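Local coordinates for transcription regulator (Haloarcula marismortui ATCC 43049, PDB 3CRJ), which probably acts as a TetR-family transcription regulator, binding DNA through a helix-turn-helix motif and repressing the genes it controls, at residues R10-S13 against D14-E18; E17-M20 against Q21-R25. All coordinates share one frame; numbering follows the deposited sequence.

Contact 1. Residues R10-S13 against D14-E18; sequences RTFS and DQTEE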
ATOM      1  N   ARG A  10     -20.578 -17.570 -26.194  1.00 75.97           N
ATOM      2  CA  ARG A  10     -21.944 -16.958 -26.227  1.00 75.92           C
ATOM      3  C   ARG A  10     -22.639 -17.048 -24.866  1.00 76.01           C
ATOM      4  O   ARG A  10     -22.947 -16.019 -24.264  1.00 75.97           O
ATOM      5  CB  ARG A  10     -22.816 -17.545 -27.355  1.00 76.01           C
ATOM      6  CG  ARG A  10     -22.448 -18.959 -27.810  1.00 75.90           C
ATOM      7  CD  ARG A  10     -23.599 -19.650 -28.536  1.00 75.62           C
ATOM      8  NE  ARG A  10     -24.576 -20.227 -27.607  1.00 75.17           N
ATOM      9  CZ  ARG A  10     -25.413 -21.221 -27.906  1.00 74.92           C
ATOM     10  NH1 ARG A  10     -26.259 -21.671 -26.989  1.00 74.52           N
ATOM     11  NH2 ARG A  10     -25.405 -21.776 -29.114  1.00 74.74           N
ATOM     12  N   THR A  11     -22.876 -18.270 -24.388  1.00 76.05           N
ATOM     13  CA  THR A  11     -23.423 -18.491 -23.036  1.00 76.05           C
ATOM     14  C   THR A  11     -22.324 -18.801 -21.994  1.00 76.08           C
ATOM     15  O   THR A  11     -22.610 -18.928 -20.795  1.00 76.12           O
ATOM     16  CB  THR A  11     -24.590 -19.551 -23.013  1.00 76.20           C
ATOM     17  OG1 THR A  11     -24.883 -19.937 -21.660  1.00 75.69           O
ATOM     18  CG2 THR A  11     -24.262 -20.798 -23.866  1.00 75.96           C
ATOM     19  N   PHE A  12     -21.075 -18.902 -22.468  1.00 75.93           N
ATOM     20  CA  PHE A  12     -19.890 -19.063 -21.606  1.00 75.59           C
ATOM     21  C   PHE A  12     -19.530 -17.733 -20.936  1.00 74.91           C
ATOM     22  O   PHE A  12     -19.147 -17.704 -19.763  1.00 75.14           O
ATOM     23  CB  PHE A  12     -18.693 -19.610 -22.417  1.00 75.98           C
ATOM     24  CG  PHE A  12     -17.454 -19.925 -21.583  1.00 76.94           C
ATOM     25  CD1 PHE A  12     -16.531 -18.915 -21.247  1.00 77.70           C
ATOM     26  CD2 PHE A  12     -17.194 -21.232 -21.156  1.00 77.58           C
ATOM     27  CE1 PHE A  12     -15.379 -19.201 -20.482  1.00 77.13           C
ATOM     28  CE2 PHE A  12     -16.043 -21.530 -20.393  1.00 77.43           C
ATOM     29  CZ  PHE A  12     -15.136 -20.510 -20.057  1.00 76.81           C
ATOM     30  N   SER A  13     -19.647 -16.640 -21.691  1.00 73.96           N
ATOM     31  CA  SER A  13     -19.383 -15.291 -21.181  1.00 72.98           C
ATOM     32  C   SER A  13     -20.453 -14.836 -20.178  1.00 72.33           C
ATOM     33  O   SER A  13     -20.159 -14.103 -19.232  1.00 72.18           O
ATOM     34  CB  SER A  13     -19.309 -14.300 -22.343  1.00 72.91           C
ATOM     35  OG  SER A  13     -20.530 -14.276 -23.062  1.00 72.60           O
ATOM     36  N   ASP A  14     -21.687 -15.283 -20.410  1.00 71.52           N
ATOM     37  CA  ASP A  14     -22.851 -14.907 -19.611  1.00 70.61           C
ATOM     38  C   ASP A  14     -22.719 -15.432 -18.185  1.00 69.78           C
ATOM     39  O   ASP A  14     -22.995 -14.712 -17.226  1.00 69.50           O
ATOM     40  CB  ASP A  14     -24.149 -15.429 -20.260  1.00 70.79           C
ATOM     41  CG  ASP A  14     -24.322 -14.980 -21.724  1.00 71.23           C
ATOM     42  OD1 ASP A  14     -25.279 -15.450 -22.383  1.00 70.26           O
ATOM     43  OD2 ASP A  14     -23.508 -14.167 -22.223  1.00 71.99           O
ATOM     44  N   GLN A  15     -22.288 -16.687 -18.064  1.00 68.81           N
ATOM     45  CA  GLN A  15     -22.027 -17.324 -16.769  1.00 67.95           C
ATOM     46  C   GLN A  15     -20.823 -16.739 -16.040  1.00 66.91           C
ATOM     47  O   GLN A  15     -20.853 -16.548 -14.826  1.00 67.03           O
ATOM     48  CB  GLN A  15     -21.797 -18.822 -16.970  1.00 68.29           C
ATOM     49  CG  GLN A  15     -22.954 -19.727 -16.592  1.00 68.96           C
ATOM     50  CD  GLN A  15     -24.243 -19.327 -17.256  1.00 69.70           C
ATOM     51  OE1 GLN A  15     -24.938 -18.420 -16.789  1.00 70.49           O
ATOM     52  NE2 GLN A  15     -24.580 -20.006 -18.343  1.00 69.03           N
ATOM     53  N   THR A  16     -19.754 -16.499 -16.790  1.00 65.63           N
ATOM     54  CA  THR A  16     -18.535 -15.903 -16.274  1.00 64.45           C
ATOM     55  C   THR A  16     -18.871 -14.553 -15.613  1.00 63.61           C
ATOM     56  O   THR A  16     -18.578 -14.343 -14.431  1.00 63.32           O
ATOM     57  CB  THR A  16     -17.501 -15.771 -17.430  1.00 64.68           C
ATOM     58  OG1 THR A  16     -17.283 -17.062 -18.016  1.00 64.63           O
ATOM     59  CG2 THR A  16     -16.174 -15.218 -16.953  1.00 64.97           C
ATOM     60  N   GLU A  17     -19.528 -13.673 -16.371  1.00 62.64           N
ATOM     61  CA  GLU A  17     -19.967 -12.356 -15.906  1.00 62.02           C
ATOM     62  C   GLU A  17     -20.862 -12.393 -14.658  1.00 61.59           C
ATOM     63  O   GLU A  17     -20.597 -11.697 -13.675  1.00 61.56           O
ATOM     64  CB  GLU A  17     -20.687 -11.638 -17.038  1.00 62.14           C
ATOM     65  CG  GLU A  17     -19.816 -10.698 -17.846  1.00 63.15           C
ATOM     66  CD  GLU A  17     -20.104  -9.241 -17.521  1.00 63.77           C
ATOM     67  OE1 GLU A  17     -20.348  -8.938 -16.339  1.00 63.71           O
ATOM     68  OE2 GLU A  17     -20.103  -8.402 -18.449  1.00 64.01           O
ATOM     69  N   GLU A  18     -21.921 -13.198 -14.704  1.00 60.91           N
ATOM     70  CA  GLU A  18     -22.778 -13.409 -13.543  1.00 60.52           C
ATOM     71  C   GLU A  18     -21.967 -13.920 -12.363  1.00 60.16           C
ATOM     72  O   GLU A  18     -22.226 -13.522 -11.221  1.00 59.85           O
ATOM     73  CB  GLU A  18     -23.866 -14.435 -13.842  1.00 60.79           C
ATOM     74  CG  GLU A  18     -25.171 -13.906 -14.366  1.00 61.08           C
ATOM     75  CD  GLU A  18     -26.243 -14.970 -14.284  1.00 62.70           C
ATOM     76  OE1 GLU A  18     -26.731 -15.220 -13.162  1.00 65.69           O
ATOM     77  OE2 GLU A  18     -26.591 -15.576 -15.317  1.00 61.96           O
TER

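Contact 2. Residues E17-M20 against Q21-R25; sequences EEIM and QATYR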
ATOM      1  N   GLU A  17     -19.528 -13.673 -16.371  1.00 62.64           N
ATOM      2  CA  GLU A  17     -19.967 -12.356 -15.906  1.00 62.02           C
ATOM      3  C   GLU A  17     -20.862 -12.393 -14.658  1.00 61.59           C
ATOM      4  O   GLU A  17     -20.597 -11.697 -13.675  1.00 61.56           O
ATOM      5  CB  GLU A  17     -20.687 -11.638 -17.038  1.00 62.14           C
ATOM      6  CG  GLU A  17     -19.816 -10.698 -17.846  1.00 63.15           C
ATOM      7  CD  GLU A  17     -20.104  -9.241 -17.521  1.00 63.77           C
ATOM      8  OE1 GLU A  17     -20.348  -8.938 -16.339  1.00 63.71           O
ATOM      9  OE2 GLU A  17     -20.103  -8.402 -18.449  1.00 64.01           O
ATOM     10  N   GLU A  18     -21.921 -13.198 -14.704  1.00 60.91           N
ATOM     11  CA  GLU A  18     -22.778 -13.409 -13.543  1.00 60.52           C
ATOM     12  C   GLU A  18     -21.967 -13.920 -12.363  1.00 60.16           C
ATOM     13  O   GLU A  18     -22.226 -13.522 -11.221  1.00 59.85           O
ATOM     14  CB  GLU A  18     -23.866 -14.435 -13.842  1.00 60.79           C
ATOM     15  CG  GLU A  18     -25.171 -13.906 -14.366  1.00 61.08           C
ATOM     16  CD  GLU A  18     -26.243 -14.970 -14.284  1.00 62.70           C
ATOM     17  OE1 GLU A  18     -26.731 -15.220 -13.162  1.00 65.69           O
ATOM     18  OE2 GLU A  18     -26.591 -15.576 -15.317  1.00 61.96           O
ATOM     19  N   ILE A  19     -21.001 -14.806 -12.637  1.00 59.73           N
ATOM     20  CA  ILE A  19     -20.102 -15.300 -11.581  1.00 59.54           C
ATOM     21  C   ILE A  19     -19.126 -14.231 -11.081  1.00 59.61           C
ATOM     22  O   ILE A  19     -18.905 -14.131  -9.879  1.00 59.05           O
ATOM     23  CB  ILE A  19     -19.367 -16.618 -11.951  1.00 59.58           C
ATOM     24  CG1 ILE A  19     -20.353 -17.805 -11.948  1.00 59.49           C
ATOM     25  CG2 ILE A  19     -18.246 -16.890 -10.959  1.00 59.05           C
ATOM     26  CD1 ILE A  19     -19.757 -19.154 -12.399  1.00 58.86           C
HETATM   27  N   MSE A  20     -18.553 -13.434 -11.988  1.00 59.89           N
HETATM   28  CA  MSE A  20     -17.704 -12.327 -11.559  1.00 60.30           C
HETATM   29  C   MSE A  20     -18.487 -11.383 -10.648  1.00 59.77           C
HETATM   30  O   MSE A  20     -18.020 -11.004  -9.592  1.00 59.44           O
HETATM   31  CB  MSE A  20     -17.113 -11.579 -12.744  1.00 60.97           C
HETATM   32  CG  MSE A  20     -16.036 -12.354 -13.530  1.00 64.99           C
HETATM   33 SE   MSE A  20     -14.539 -13.153 -12.495  1.00 73.69          SE
HETATM   34  CE  MSE A  20     -15.362 -14.779 -11.806  1.00 68.80           C
ATOM     35  N   GLN A  21     -19.704 -11.039 -11.046  1.00 59.64           N
ATOM     36  CA  GLN A  21     -20.559 -10.190 -10.217  1.00 59.40           C
ATOM     37  C   GLN A  21     -20.828 -10.773  -8.827  1.00 59.00           C
ATOM     38  O   GLN A  21     -20.682 -10.083  -7.827  1.00 59.44           O
ATOM     39  CB  GLN A  21     -21.844  -9.856 -10.959  1.00 59.13           C
ATOM     40  CG  GLN A  21     -21.632  -8.810 -12.016  1.00 60.28           C
ATOM     41  CD  GLN A  21     -22.608  -8.929 -13.154  1.00 62.31           C
ATOM     42  OE1 GLN A  21     -22.208  -9.105 -14.299  1.00 64.07           O
ATOM     43  NE2 GLN A  21     -23.899  -8.840 -12.854  1.00 63.36           N
ATOM     44  N   ALA A  22     -21.189 -12.044  -8.765  1.00 58.76           N
ATOM     45  CA  ALA A  22     -21.363 -12.725  -7.488  1.00 58.93           C
ATOM     46  C   ALA A  22     -20.104 -12.547  -6.660  1.00 59.40           C
ATOM     47  O   ALA A  22     -20.180 -12.198  -5.475  1.00 59.68           O
ATOM     48  CB  ALA A  22     -21.643 -14.193  -7.693  1.00 58.11           C
ATOM     49  N   THR A  23     -18.950 -12.773  -7.296  1.00 59.65           N
ATOM     50  CA  THR A  23     -17.647 -12.645  -6.646  1.00 59.56           C
ATOM     51  C   THR A  23     -17.484 -11.269  -6.022  1.00 59.38           C
ATOM     52  O   THR A  23     -17.288 -11.157  -4.801  1.00 59.70           O
ATOM     53  CB  THR A  23     -16.526 -12.921  -7.625  1.00 59.31           C
ATOM     54  OG1 THR A  23     -16.886 -14.061  -8.396  1.00 59.62           O
ATOM     55  CG2 THR A  23     -15.230 -13.213  -6.886  1.00 60.09           C
ATOM     56  N   TYR A  24     -17.607 -10.232  -6.845  1.00 58.78           N
ATOM     57  CA  TYR A  24     -17.620  -8.889  -6.331  1.00 58.65           C
ATOM     58  C   TYR A  24     -18.485  -8.818  -5.072  1.00 58.47           C
ATOM     59  O   TYR A  24     -17.993  -8.392  -4.029  1.00 58.75           O
ATOM     60  CB  TYR A  24     -18.124  -7.909  -7.371  1.00 59.33           C
ATOM     61  CG  TYR A  24     -18.321  -6.525  -6.825  1.00 59.93           C
ATOM     62  CD1 TYR A  24     -17.352  -5.546  -6.991  1.00 62.54           C
ATOM     63  CD2 TYR A  24     -19.491  -6.185  -6.153  1.00 61.50           C
ATOM     64  CE1 TYR A  24     -17.540  -4.246  -6.487  1.00 63.58           C
ATOM     65  CE2 TYR A  24     -19.697  -4.897  -5.638  1.00 62.57           C
ATOM     66  CZ  TYR A  24     -18.717  -3.939  -5.803  1.00 62.32           C
ATOM     67  OH  TYR A  24     -18.923  -2.678  -5.294  1.00 62.48           O
ATOM     68  N   ARG A  25     -19.750  -9.252  -5.157  1.00 57.24           N
ATOM     69  CA  ARG A  25     -20.689  -9.094  -4.034  1.00 55.95           C
ATOM     70  C   ARG A  25     -20.232  -9.847  -2.800  1.00 55.72           C
ATOM     71  O   ARG A  25     -20.376  -9.357  -1.684  1.00 56.23           O
ATOM     72  CB  ARG A  25     -22.114  -9.505  -4.403  1.00 55.73           C
ATOM     73  CG  ARG A  25     -22.877  -8.478  -5.243  1.00 53.76           C
ATOM     74  CD  ARG A  25     -24.358  -8.809  -5.281  1.00 53.28           C
ATOM     75  NE  ARG A  25     -24.660 -10.115  -5.886  1.00 53.04           N
ATOM     76  CZ  ARG A  25     -24.649 -10.373  -7.196  1.00 53.00           C
ATOM     77  NH1 ARG A  25     -24.357  -9.421  -8.075  1.00 53.19           N
ATOM     78  NH2 ARG A  25     -24.934 -11.590  -7.634  1.00 52.75           N
TER

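Contact 1. Residues R10-S13 against D14-E18
The Phe12 ring meets the Thr16 hydroxyl obliquely, CE1 lying 3.8 Å from Thr16 OG1, and packs edge-to-face with the ring of Tyr54. With CG anti to the backbone N (chi1 -175°), the ring sits beside its own carbonyl carbon, on the side of the helix where the Thr16 hydroxyl lies. The carboxylate of Asp14 is met from above its plane, where Ser13 OG donates to Asp14 OD2 at 3.1 Å. The amide of Gln15 runs alongside Thr11, the two side chains pointing the same way, with Gln15 NE2 3.3 Å from Thr11 OG1. The regular helical bonding starts here. Glu17 N gives a nearly straight bond to Ser13 O (3.0 Å, 170° at the hydrogen). Phe12 O is gripped twice, by Thr16 N at 3.3 Å and by Thr16 OG1 at 2.6 Å, the two donors arriving from opposite faces of the carbonyl plane. The threonine hydroxyl thus finds its acceptor within the first turn of helix 12-30, which should hold its rotation. Asp14 sits close to the amino end of this helix, where the helix dipole would be expected to favour its negative charge, though the nearby Arg10 carbonyl would probably work against this.

Contact 2. Residues E17-M20 against Q21-R25
Thr23 grips the carbonyl of Ile19 twice: Ile19 O accepts from Thr23 N at 2.9 Å and from Thr23 OG1 at 2.5 Å. The donors come from opposite faces of the carbonyl plane, and the torsion that swings OG1 beside the backbone N (chi1 -43°) brings it back to this acceptor, so the hydroxyl of a buried residue is satisfied inside its own helix. CE of Met20, a selenomethionine, lies alongside at 3.8 Å from Thr23 OG1, and Thr23 itself packs on Leu61 and Phe65. The neighbouring carbonyls each have an amide four residues on: Glu17 O takes Gln21 N at 2.9 Å, Glu18 O takes Ala22 N at 3.0 Å, and Met20 O takes Tyr24 N at 2.9 Å. Gln21 crosses Glu17, its amide plane turned 80° from the carboxylate plane, while Gln21 CG passes 3.5 Å from Glu17 O. A leucine at Gln21 would probably leave the Glu17 carboxylate without a polar neighbour on this side. The guanidinium of Arg25 turns one face toward Gln21 O and Ala22 CA, and Arg25 NE forms a salt bridge with Glu43, tying the helix to helix 37-44. With Ile19 and Ala22 touching Tyr44, and Met20 and Thr23 resting on helix 58-78, these turns form the packed middle of the first helix of a TetR-type DNA-binding domain, the one that backs the predicted helix-turn-helix.

Overall arrangement
Contacts 1 and 2 are successive parts of one element, helix 12-30, with centres about 11 Å apart and Glu17 and Glu18 in common. Contact 1 is a surface feature, its centre about 22 Å from the centre of the chain; the centre of contact 2 lies closer in, at about 16 Å from the same point, and the contact is partly buried. Both use a threonine whose hydroxyl bonds back to a carbonyl four residues earlier. Around that shared device the chemistry differs: residues 10-18 bring mostly polar and charged side chains, with Phe12 reaching toward a loop. Both reach helix 37-44, residues 17-25 adding the Arg25 salt bridge and packing Met20, Thr23 and Tyr24 on helix 58-78.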